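Local atomic coordinates of uncharacterized protein (Bacteroides ovatus, PDB entry 4IRT), a protein that is of unknown function but, as a BNR-repeat beta-propeller protein, is a putative neuraminidase that may act on sialic acid-containing sugars. Residues 221-224 against 225-229. Numbering follows the deposited sequence.
Sequences WYKT and SGERY. With EDO (1,2-ethanediol), chain M.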
loop_
_atom_site.group_PDB
_atom_site.type_symbol
_atom_site.label_atom_id
_atom_site.label_comp_id
_atom_site.label_asym_id
_atom_site.label_seq_id
_atom_site.Cartn_x
_atom_site.Cartn_y
_atom_site.Cartn_z
ATOM N N TRP A 221 -5.183 -20.141 -6.485
ATOM C CA TRP A 221 -4.527 -19.024 -7.159
ATOM C C TRP A 221 -4.296 -19.349 -8.630
ATOM O O TRP A 221 -3.987 -20.491 -8.953
ATOM C CB TRP A 221 -3.199 -18.705 -6.454
ATOM C CG TRP A 221 -3.455 -18.106 -5.103
ATOM C CD1 TRP A 221 -3.694 -18.788 -3.926
ATOM C CD2 TRP A 221 -3.590 -16.720 -4.800
ATOM N NE1 TRP A 221 -3.972 -17.899 -2.910
ATOM C CE2 TRP A 221 -3.889 -16.622 -3.408
ATOM C CE3 TRP A 221 -3.466 -15.537 -5.558
ATOM C CZ2 TRP A 221 -4.066 -15.403 -2.770
ATOM C CZ3 TRP A 221 -3.625 -14.322 -4.918
ATOM C CH2 TRP A 221 -3.907 -14.263 -3.525
ATOM N N TYR A 222 -4.471 -18.339 -9.492
ATOM C CA TYR A 222 -4.424 -18.472 -10.960
ATOM C C TYR A 222 -3.458 -17.510 -11.627
ATOM O O TYR A 222 -3.162 -16.447 -11.101
ATOM C CB TYR A 222 -5.827 -18.271 -11.547
ATOM C CG TYR A 222 -6.717 -19.484 -11.295
ATOM C CD1 TYR A 222 -7.346 -19.667 -10.068
ATOM C CD2 TYR A 222 -6.890 -20.466 -12.274
ATOM C CE1 TYR A 222 -8.133 -20.784 -9.825
ATOM C CE2 TYR A 222 -7.698 -21.576 -12.050
ATOM C CZ TYR A 222 -8.311 -21.737 -10.819
ATOM O OH TYR A 222 -9.075 -22.861 -10.564
ATOM N N LYS A 223 -3.001 -17.897 -12.811
ATOM C CA LYS A 223 -2.302 -16.998 -13.706
ATOM C C LYS A 223 -3.339 -16.328 -14.599
ATOM O O LYS A 223 -4.463 -16.820 -14.726
ATOM C CB LYS A 223 -1.309 -17.780 -14.564
ATOM C CG LYS A 223 -0.255 -18.540 -13.760
ATOM C CD LYS A 223 0.860 -19.053 -14.667
ATOM C CE LYS A 223 1.938 -19.780 -13.883
ATOM N NZ LYS A 223 3.187 -20.067 -14.655
ATOM N N THR A 224 -2.949 -15.223 -15.221
ATOM C CA THR A 224 -3.821 -14.512 -16.164
ATOM C C THR A 224 -4.244 -15.404 -17.331
ATOM O O THR A 224 -5.345 -15.245 -17.900
ATOM C CB THR A 224 -3.137 -13.284 -16.794
ATOM O OG1 THR A 224 -1.952 -13.703 -17.473
ATOM C CG2 THR A 224 -2.828 -12.197 -15.750
ATOM N N SER A 225 -3.341 -16.295 -17.714
ATOM C CA SER A 225 -3.531 -17.165 -18.846
ATOM C C SER A 225 -4.415 -18.377 -18.498
ATOM O O SER A 225 -4.669 -19.220 -19.352
ATOM C CB SER A 225 -2.165 -17.602 -19.410
ATOM O OG SER A 225 -1.240 -17.962 -18.379
ATOM N N GLY A 226 -4.873 -18.464 -17.249
ATOM C CA GLY A 226 -5.900 -19.424 -16.857
ATOM C C GLY A 226 -5.436 -20.645 -16.084
ATOM O O GLY A 226 -6.268 -21.363 -15.522
ATOM N N GLU A 227 -4.126 -20.892 -16.022
ATOM C CA GLU A 227 -3.644 -22.048 -15.277
ATOM C C GLU A 227 -3.832 -21.827 -13.778
ATOM O O GLU A 227 -3.580 -20.739 -13.246
ATOM C CB GLU A 227 -2.162 -22.342 -15.550
ATOM C CG GLU A 227 -1.810 -22.564 -17.013
ATOM C CD GLU A 227 -1.494 -21.271 -17.767
ATOM O OE1 GLU A 227 -1.838 -20.155 -17.284
ATOM O OE2 GLU A 227 -0.906 -21.374 -18.863
ATOM N N ARG A 228 -4.255 -22.868 -13.097
ATOM C CA ARG A 228 -4.221 -22.871 -11.640
ATOM C C ARG A 228 -2.815 -23.152 -11.153
ATOM O O ARG A 228 -2.192 -24.110 -11.569
ATOM C CB ARG A 228 -5.121 -23.952 -11.091
ATOM C CG ARG A 228 -5.177 -23.940 -9.584
ATOM C CD ARG A 228 -6.300 -24.804 -9.082
ATOM N NE ARG A 228 -5.949 -25.344 -7.785
ATOM C CZ ARG A 228 -6.629 -26.296 -7.155
ATOM N NH1 ARG A 228 -7.724 -26.826 -7.704
ATOM N NH2 ARG A 228 -6.208 -26.711 -5.963
ATOM N N TYR A 229 -2.307 -22.326 -10.262
ATOM C CA TYR A 229 -1.005 -22.600 -9.641
ATOM C C TYR A 229 -0.994 -23.852 -8.756
ATOM O O TYR A 229 -1.943 -24.126 -7.995
ATOM C CB TYR A 229 -0.608 -21.437 -8.729
ATOM C CG TYR A 229 -0.007 -20.238 -9.392
ATOM C CD1 TYR A 229 1.324 -20.238 -9.779
ATOM C CD2 TYR A 229 -0.718 -19.039 -9.496
ATOM C CE1 TYR A 229 1.902 -19.123 -10.324
ATOM C CE2 TYR A 229 -0.132 -17.905 -10.051
ATOM C CZ TYR A 229 1.188 -17.940 -10.440
ATOM O OH TYR A 229 1.804 -16.823 -10.980
HETATM C C1 EDO M . -7.667 -16.861 -14.852
HETATM O O1 EDO M . -7.082 -15.990 -13.860
HETATM C C2 EDO M . -8.980 -16.329 -15.425
HETATM O O2 EDO M . -8.754 -15.053 -16.037
HETATM O O HOH W 1 -3.995 -22.748 -6.373
#
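The rings of Y222 and Y229 each carry an aliphatic neighbour on one face: R228 CA lies over Y222, 4.0 Å from its ring centroid, and K223 CG sits over Y229 in a second CH-pi contact. G226 O meets the edge of Y222, nearest CD2 at 3.4 Å, while the backbone of W221 borders the edge of Y229. Both rings belong to a short beta-hairpin whose type I turn, K223 to G226, ends in a G1 beta bulge at G226 (K223 pairs with both G226 and E227), the backbones bridged once, Y222 to R228, in the loop joining strands 206-214 and 239-242 of one propeller blade. R228 CG stands anti to the backbone N (chi1 -177°), and the extended chain runs on across Y222, bringing CD to 3.7 Å from Y222 OH. The guanidinium is turned 50° from the ring plane. K223, extended beyond CG, crosses Y229 at about a right angle, its CE 3.6 Å from Y229 CE1 and its NZ bonded to N237 O. Y229 OH bonds Y211 O and E239 N, and W221 CB packs against Y229 CD2; an alanine in place of Y229 would probably leave the K223 chain without its aromatic floor and Y211 O and E239 N, on strands 206-214 and 239-242, without their hydroxyl partner. Y229 N bonds W221 O, and K223 N donates to E227 O in a nearly straight bond (2.9 Å, 167°). A water links W221 N to Y229 O. G226 N bonds K223 O from well above the carbonyl plane; this oxygen also accepts from O1 of an ethanediol, probably from the crystallisation liquor. Within 225-229, S225 OG donates to the syn lone pair of E227 OE1 at 2.5 Å, and this same carboxylate oxygen lies 3.6 Å from K223 CB.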